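Local structure of putative S-adenosyl-L-methionine-dependent Methyltransferase (Methanococcus maripaludis, 3DLC) at residues A[104-115]-A[133-144]. The protein binds S-adenosylmethionine and is probably a methyltransferase that transfers the methyl group of this cofactor to an acceptor substrate. Sequence-based numbering, arbitrary orientation.
Sequences NIPIEDNYADLI and EIYRILKSGGKT
In the Rossmann-like fold of this putative class I methyltransferase, the loop entering strand 112-118 wraps round the C-terminal end of helix 127-137, and Arg136 ties the two together. Its chain bends at the third torsion (chi3 64°), turning the guanidinium edge into the loop. Arg136 NH1 and NH2 both reach Ile107 O, in the carbonyl plane, NH1 at 2.9 Å. Arg136 NH1 also makes a salt bridge to Asp109 OD1 on its anti lone pair at 2.9 Å, the carboxylate turned 56° from the guanidinium plane. From the same helix, Glu133 takes the side-on pair NE and NH2, one to each oxygen, and Glu133 OE1 still accepts Ile105 N at 2.8 Å. The methyl CG2 of Ile137 lies over one guanidinium face near the rim. A leucine in place of Arg136 would probably leave Asp109 and Glu133 without their shared cation and Ile107 O without its two donors, letting the loop drift from the helix.

Where the helix ends, its carbonyls receive the loop: Asn110 N bonds to Arg136 O, and Ala112 N points almost straight at Ile137 O (2.8 Å). Lys139 N returns a bond to Ala112 O, starting a parallel pairing that resumes beyond the turn 139-142 as Lys143 N bonds to Asp113 O and Ile115 N to Lys143 O. Near the turn Lys139 runs alongside Asp113 in a salt bridge, Lys139 NZ 2.9 Å from Asp113 OD1. On the Ala112 and Ile115 face of the sheet, Ile115 CD1 wedges among Ile134, Ile137 and Leu138, while Ile105 CD1 packs against Ile137 CD1 from the loop.

Strand 46-50 flanks strand 112-118 across from strand 142-148, Ile50 against Ile115 and Ile134; Thr144 OG1 hydrogen-bonds with Ile211 N and Ile209 O of strand 206-211.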
ATOM      1  N   ASN A 104      -1.750  14.841  -2.337  1.00  8.87           N
ATOM      2  CA  ASN A 104      -2.401  15.916  -1.596  1.00  9.43           C
ATOM      3  C   ASN A 104      -3.310  15.266  -0.561  1.00  9.27           C
ATOM      4  O   ASN A 104      -4.525  15.227  -0.679  1.00 10.60           O
ATOM      5  CB  ASN A 104      -3.160  16.810  -2.570  1.00 10.11           C
ATOM      6  CG  ASN A 104      -3.786  17.964  -1.879  1.00 12.51           C
ATOM      7  OD1 ASN A 104      -3.128  18.605  -1.081  1.00 16.56           O
ATOM      8  ND2 ASN A 104      -5.049  18.274  -2.200  1.00 15.23           N
ATOM      9  N   ILE A 105      -2.673  14.713   0.453  1.00  9.26           N
ATOM     10  CA  ILE A 105      -3.382  13.851   1.397  1.00  9.26           C
ATOM     11  C   ILE A 105      -4.225  14.670   2.359  1.00  9.79           C
ATOM     12  O   ILE A 105      -3.694  15.562   3.021  1.00 10.42           O
ATOM     13  CB  ILE A 105      -2.392  12.974   2.197  1.00  8.65           C
ATOM     14  CG1 ILE A 105      -1.510  12.155   1.254  1.00  9.12           C
ATOM     15  CG2 ILE A 105      -3.178  12.061   3.177  1.00 10.10           C
ATOM     16  CD1 ILE A 105      -0.394  11.331   1.964  1.00  9.92           C
ATOM     17  N   PRO A 106      -5.525  14.369   2.466  1.00 10.93           N
ATOM     18  CA  PRO A 106      -6.430  15.164   3.329  1.00 12.42           C
ATOM     19  C   PRO A 106      -6.389  14.712   4.777  1.00 12.67           C
ATOM     20  O   PRO A 106      -7.397  14.333   5.381  1.00 15.50           O
ATOM     21  CB  PRO A 106      -7.796  14.922   2.697  1.00 14.01           C
ATOM     22  CG  PRO A 106      -7.723  13.514   2.252  1.00 14.91           C
ATOM     23  CD  PRO A 106      -6.291  13.361   1.700  1.00 12.35           C
ATOM     24  N   ILE A 107      -5.174  14.738   5.298  1.00 11.77           N
ATOM     25  CA  ILE A 107      -4.874  14.350   6.673  0.67 11.84           C
ATOM     26  C   ILE A 107      -3.896  15.371   7.244  1.00 11.58           C
ATOM     27  O   ILE A 107      -3.019  15.872   6.532  1.00 11.45           O
ATOM     28  CB  ILE A 107      -4.311  12.894   6.718  0.67 11.08           C
ATOM     29  CG1 ILE A 107      -5.359  11.906   6.192  0.67 11.15           C
ATOM     30  CG2 ILE A 107      -3.862  12.509   8.132  0.67 13.85           C
ATOM     31  CD1 ILE A 107      -4.831  10.486   6.028  0.67 12.34           C
ATOM     32  N   GLU A 108      -4.069  15.681   8.522  1.00 12.90           N
ATOM     33  CA  GLU A 108      -3.210  16.661   9.172  1.00 13.99           C
ATOM     34  C   GLU A 108      -1.772  16.197   9.329  1.00 12.73           C
ATOM     35  O   GLU A 108      -1.438  15.016   9.265  1.00 12.05           O
ATOM     36  CB  GLU A 108      -3.765  17.108  10.536  1.00 17.33           C
ATOM     37  CG  GLU A 108      -3.760  16.090  11.641  1.00 22.38           C
ATOM     38  CD  GLU A 108      -4.374  16.650  12.933  1.00 28.40           C
ATOM     39  OE1 GLU A 108      -5.262  17.527  12.850  1.00 33.83           O
ATOM     40  OE2 GLU A 108      -3.980  16.223  14.029  1.00 30.51           O
ATOM     41  N   ASP A 109      -0.928  17.170   9.578  1.00 12.22           N
ATOM     42  CA  ASP A 109       0.477  16.924   9.815  1.00 12.45           C
ATOM     43  C   ASP A 109       0.680  15.997  11.023  1.00 10.68           C
ATOM     44  O   ASP A 109      -0.031  16.099  12.027  1.00 12.03           O
ATOM     45  CB  ASP A 109       1.223  18.209  10.174  1.00 13.84           C
ATOM     46  CG  ASP A 109       1.207  19.273   9.079  1.00 16.95           C
ATOM     47  OD1 ASP A 109       0.763  19.050   7.944  1.00 13.62           O
ATOM     48  OD2 ASP A 109       1.672  20.391   9.392  1.00 20.93           O
ATOM     49  N   ASN A 110       1.663  15.103  10.912  1.00 10.55           N
ATOM     50  CA  ASN A 110       2.140  14.318  12.067  1.00 11.25           C
ATOM     51  C   ASN A 110       1.082  13.455  12.710  1.00 11.87           C
ATOM     52  O   ASN A 110       1.123  13.218  13.900  1.00 16.02           O
ATOM     53  CB  ASN A 110       2.728  15.279  13.113  1.00 11.88           C
ATOM     54  CG  ASN A 110       3.848  16.093  12.555  1.00 13.39           C
ATOM     55  OD1 ASN A 110       4.675  15.590  11.805  1.00 15.54           O
ATOM     56  ND2 ASN A 110       3.914  17.370  12.939  1.00 15.63           N
ATOM     57  N   TYR A 111       0.179  12.950  11.902  1.00 10.52           N
ATOM     58  CA  TYR A 111      -0.955  12.188  12.357  1.00 10.42           C
ATOM     59  C   TYR A 111      -0.755  10.681  12.499  1.00  8.87           C
ATOM     60  O   TYR A 111      -1.327  10.075  13.417  1.00  9.76           O
ATOM     61  CB  TYR A 111      -2.125  12.418  11.383  1.00 12.46           C
ATOM     62  CG  TYR A 111      -3.389  11.678  11.729  1.00 14.30           C
ATOM     63  CD1 TYR A 111      -4.242  12.183  12.676  1.00 18.22           C
ATOM     64  CD2 TYR A 111      -3.718  10.477  11.102  1.00 15.21           C
ATOM     65  CE1 TYR A 111      -5.412  11.506  13.022  1.00 20.62           C
ATOM     66  CE2 TYR A 111      -4.874   9.801  11.433  1.00 17.07           C
ATOM     67  CZ  TYR A 111      -5.710  10.325  12.382  1.00 17.95           C
ATOM     68  OH  TYR A 111      -6.846   9.630  12.701  1.00 22.89           O
ATOM     69  N   ALA A 112      -0.006  10.071  11.584  1.00  7.93           N
ATOM     70  CA  ALA A 112       0.011   8.626  11.441  1.00  7.78           C
ATOM     71  C   ALA A 112       1.139   7.951  12.208  1.00  7.24           C
ATOM     72  O   ALA A 112       2.296   8.252  11.999  1.00  8.08           O
ATOM     73  CB  ALA A 112       0.155   8.284   9.923  1.00  8.73           C
ATOM     74  N   ASP A 113       0.780   6.976  13.009  1.00  7.19           N
ATOM     75  CA  ASP A 113       1.792   6.116  13.620  1.00  7.38           C
ATOM     76  C   ASP A 113       2.438   5.154  12.626  1.00  6.64           C
ATOM     77  O   ASP A 113       3.592   4.779  12.765  1.00  8.16           O
ATOM     78  CB  ASP A 113       1.155   5.329  14.773  1.00  8.05           C
ATOM     79  CG  ASP A 113       0.683   6.237  15.894  1.00  9.94           C
ATOM     80  OD1 ASP A 113       1.538   6.896  16.529  1.00 14.44           O
ATOM     81  OD2 ASP A 113      -0.519   6.293  16.137  1.00 11.64           O
ATOM     82  N   LEU A 114       1.647   4.745  11.652  1.00  6.67           N
ATOM     83  CA  LEU A 114       2.045   3.766  10.651  1.00  6.74           C
ATOM     84  C   LEU A 114       1.409   4.096   9.324  1.00  5.77           C
ATOM     85  O   LEU A 114       0.241   4.446   9.283  1.00  6.67           O
ATOM     86  CB  LEU A 114       1.608   2.362  11.073  1.00  7.25           C
ATOM     87  CG  LEU A 114       1.906   1.216  10.117  1.00  8.21           C
ATOM     88  CD1 LEU A 114       3.409   0.977   9.929  1.00  9.19           C
ATOM     89  CD2 LEU A 114       1.184  -0.073  10.623  1.00 10.58           C
ATOM     90  N   ILE A 115       2.190   4.054   8.258  1.00  5.65           N
ATOM     91  CA  ILE A 115       1.679   4.227   6.900  1.00  5.52           C
ATOM     92  C   ILE A 115       2.066   2.997   6.106  1.00  6.04           C
ATOM     93  O   ILE A 115       3.258   2.658   6.015  1.00  7.49           O
ATOM     94  CB  ILE A 115       2.224   5.497   6.217  1.00  6.16           C
ATOM     95  CG1 ILE A 115       1.885   6.731   7.049  1.00  7.43           C
ATOM     96  CG2 ILE A 115       1.736   5.599   4.798  1.00  7.77           C
ATOM     97  CD1 ILE A 115       2.534   8.038   6.548  1.00  8.26           C
ATOM     98  N   GLU A 133       4.495  14.266   0.946  1.00  7.44           N
ATOM     99  CA  GLU A 133       3.192  14.181   1.640  1.00  7.89           C
ATOM    100  C   GLU A 133       3.172  13.065   2.687  1.00  7.73           C
ATOM    101  O   GLU A 133       2.656  13.217   3.790  1.00  8.05           O
ATOM    102  CB  GLU A 133       2.052  13.994   0.620  1.00  8.39           C
ATOM    103  CG  GLU A 133       1.619  15.275  -0.021  1.00  9.26           C
ATOM    104  CD  GLU A 133       0.915  16.147   1.003  1.00  9.17           C
ATOM    105  OE1 GLU A 133      -0.280  15.895   1.303  1.00 10.47           O
ATOM    106  OE2 GLU A 133       1.564  17.058   1.553  1.00  9.94           O
ATOM    107  N   ILE A 134       3.711  11.906   2.316  1.00  7.41           N
ATOM    108  CA  ILE A 134       3.821  10.781   3.231  1.00  7.93           C
ATOM    109  C   ILE A 134       4.603  11.200   4.464  1.00  7.75           C
ATOM    110  O   ILE A 134       4.218  10.925   5.601  1.00  8.20           O
ATOM    111  CB  ILE A 134       4.449   9.580   2.516  1.00  7.60           C
ATOM    112  CG1 ILE A 134       3.421   9.026   1.520  1.00  7.93           C
ATOM    113  CG2 ILE A 134       4.920   8.500   3.490  1.00  8.43           C
ATOM    114  CD1 ILE A 134       4.004   8.092   0.447  1.00  9.23           C
ATOM    115  N   TYR A 135       5.722  11.881   4.256  1.00  7.52           N
ATOM    116  CA  TYR A 135       6.525  12.295   5.399  1.00  7.77           C
ATOM    117  C   TYR A 135       5.783  13.323   6.238  1.00  8.48           C
ATOM    118  O   TYR A 135       5.902  13.296   7.475  1.00  8.98           O
ATOM    119  CB  TYR A 135       7.895  12.816   4.956  1.00  8.17           C
ATOM    120  CG  TYR A 135       8.963  12.741   6.017  1.00  8.07           C
ATOM    121  CD1 TYR A 135       9.369  11.516   6.502  1.00  9.13           C
ATOM    122  CD2 TYR A 135       9.589  13.855   6.513  1.00 10.07           C
ATOM    123  CE1 TYR A 135      10.363  11.385   7.412  1.00 10.00           C
ATOM    124  CE2 TYR A 135      10.643  13.741   7.454  1.00 10.31           C
ATOM    125  CZ  TYR A 135      11.012  12.491   7.886  1.00  9.15           C
ATOM    126  OH  TYR A 135      12.002  12.307   8.829  1.00 10.03           O
ATOM    127  N   ARG A 136       5.027  14.214   5.581  1.00  8.18           N
ATOM    128  CA  ARG A 136       4.302  15.220   6.300  1.00  9.41           C
ATOM    129  C   ARG A 136       3.294  14.624   7.288  1.00  8.81           C
ATOM    130  O   ARG A 136       3.151  15.110   8.426  1.00  9.48           O
ATOM    131  CB  ARG A 136       3.585  16.163   5.326  1.00  9.49           C
ATOM    132  CG  ARG A 136       2.779  17.246   6.024  1.00  9.61           C
ATOM    133  CD  ARG A 136       1.985  18.112   5.037  1.00 10.56           C
ATOM    134  NE  ARG A 136       0.959  17.381   4.307  1.00 10.04           N
ATOM    135  CZ  ARG A 136      -0.200  16.980   4.824  1.00 11.05           C
ATOM    136  NH1 ARG A 136      -0.517  17.222   6.086  1.00 10.99           N
ATOM    137  NH2 ARG A 136      -1.053  16.310   4.048  1.00 11.47           N
ATOM    138  N   ILE A 137       2.557  13.609   6.839  1.00  8.02           N
ATOM    139  CA  ILE A 137       1.491  13.045   7.666  1.00  8.77           C
ATOM    140  C   ILE A 137       1.991  12.015   8.692  1.00  8.64           C
ATOM    141  O   ILE A 137       1.250  11.605   9.562  1.00 10.16           O
ATOM    142  CB  ILE A 137       0.327  12.449   6.819  1.00  8.62           C
ATOM    143  CG1 ILE A 137       0.779  11.242   5.985  1.00  9.51           C
ATOM    144  CG2 ILE A 137      -0.339  13.542   5.949  1.00 10.74           C
ATOM    145  CD1 ILE A 137      -0.314  10.242   5.727  1.00 10.37           C
ATOM    146  N   LEU A 138       3.228  11.575   8.573  1.00  8.25           N
ATOM    147  CA  LEU A 138       3.836  10.620   9.486  1.00  8.41           C
ATOM    148  C   LEU A 138       4.181  11.311  10.813  1.00  8.83           C
ATOM    149  O   LEU A 138       4.773  12.388  10.828  1.00 10.37           O
ATOM    150  CB  LEU A 138       5.113  10.052   8.823  1.00  8.67           C
ATOM    151  CG  LEU A 138       5.809   8.881   9.502  1.00  9.05           C
ATOM    152  CD1 LEU A 138       4.858   7.679   9.645  1.00  9.55           C
ATOM    153  CD2 LEU A 138       7.056   8.490   8.695  1.00  9.56           C
ATOM    154  N   LYS A 139       3.814  10.657  11.907  0.57  8.62           N
ATOM    155  CA  LYS A 139       4.131  11.127  13.238  0.57  9.34           C
ATOM    156  C   LYS A 139       5.613  10.880  13.526  0.57 10.25           C
ATOM    157  O   LYS A 139       6.190   9.876  13.112  0.57  9.47           O
ATOM    158  CB  LYS A 139       3.266  10.393  14.284  0.57  9.61           C
ATOM    159  CG  LYS A 139       3.293  11.041  15.648  0.57 10.76           C
ATOM    160  CD  LYS A 139       2.463  10.224  16.660  0.57 12.36           C
ATOM    161  CE  LYS A 139       1.039  10.089  16.239  0.57 14.49           C
ATOM    162  NZ  LYS A 139       0.309   9.407  17.339  0.57 18.01           N
ATOM    163  N   SER A 140       6.222  11.808  14.250  0.57 10.87           N
ATOM    164  CA  SER A 140       7.583  11.612  14.727  0.57 12.67           C
ATOM    165  C   SER A 140       7.614  10.284  15.486  0.57 11.08           C
ATOM    166  O   SER A 140       6.811  10.036  16.387  0.57 12.04           O
ATOM    167  CB  SER A 140       8.013  12.781  15.618  0.57 14.08           C
ATOM    168  OG  SER A 140       9.350  12.643  16.041  0.57 19.45           O
ATOM    169  N   GLY A 141       8.575   9.446  15.138  1.00 11.25           N
ATOM    170  CA  GLY A 141       8.678   8.086  15.644  1.00 11.39           C
ATOM    171  C   GLY A 141       7.884   7.062  14.859  1.00 12.04           C
ATOM    172  O   GLY A 141       7.978   5.885  15.121  1.00 14.89           O
ATOM    173  N   GLY A 142       7.114   7.525  13.889  1.00 10.70           N
ATOM    174  CA  GLY A 142       6.308   6.677  13.024  1.00  9.69           C
ATOM    175  C   GLY A 142       7.125   5.904  12.011  1.00 10.19           C
ATOM    176  O   GLY A 142       8.267   6.255  11.721  1.00 11.81           O
ATOM    177  N   LYS A 143       6.476   4.902  11.409  1.00  7.88           N
ATOM    178  CA  LYS A 143       7.090   4.005  10.426  1.00  7.53           C
ATOM    179  C   LYS A 143       6.230   3.883   9.177  1.00  7.09           C
ATOM    180  O   LYS A 143       5.005   4.026   9.250  1.00  7.75           O
ATOM    181  CB  LYS A 143       7.261   2.580  11.003  1.00  8.17           C
ATOM    182  CG  LYS A 143       8.090   2.471  12.280  1.00 10.76           C
ATOM    183  CD  LYS A 143       9.550   2.675  12.024  1.00 11.66           C
ATOM    184  CE  LYS A 143      10.364   2.508  13.294  1.00 13.32           C
ATOM    185  NZ  LYS A 143      11.792   2.650  13.046  1.00 13.44           N
ATOM    186  N   THR A 144       6.876   3.582   8.053  1.00  6.74           N
ATOM    187  CA  THR A 144       6.163   3.246   6.824  1.00  6.51           C
ATOM    188  C   THR A 144       6.519   1.836   6.357  1.00  6.36           C
ATOM    189  O   THR A 144       7.539   1.270   6.722  1.00  6.85           O
ATOM    190  CB  THR A 144       6.422   4.234   5.654  1.00  6.63           C
ATOM    191  OG1 THR A 144       7.707   4.013   5.051  1.00  6.25           O
ATOM    192  CG2 THR A 144       6.350   5.669   6.093  1.00  8.11           C
TER
HETATM  193  O   HOH W   1       4.713  17.335   9.151  1.00 22.50           O
HETATM  194  O   HOH W   2      -2.386  10.788  15.828  1.00 21.44           O
HETATM  195  O   HOH W   3      -2.034   8.201  17.350  1.00 24.77           O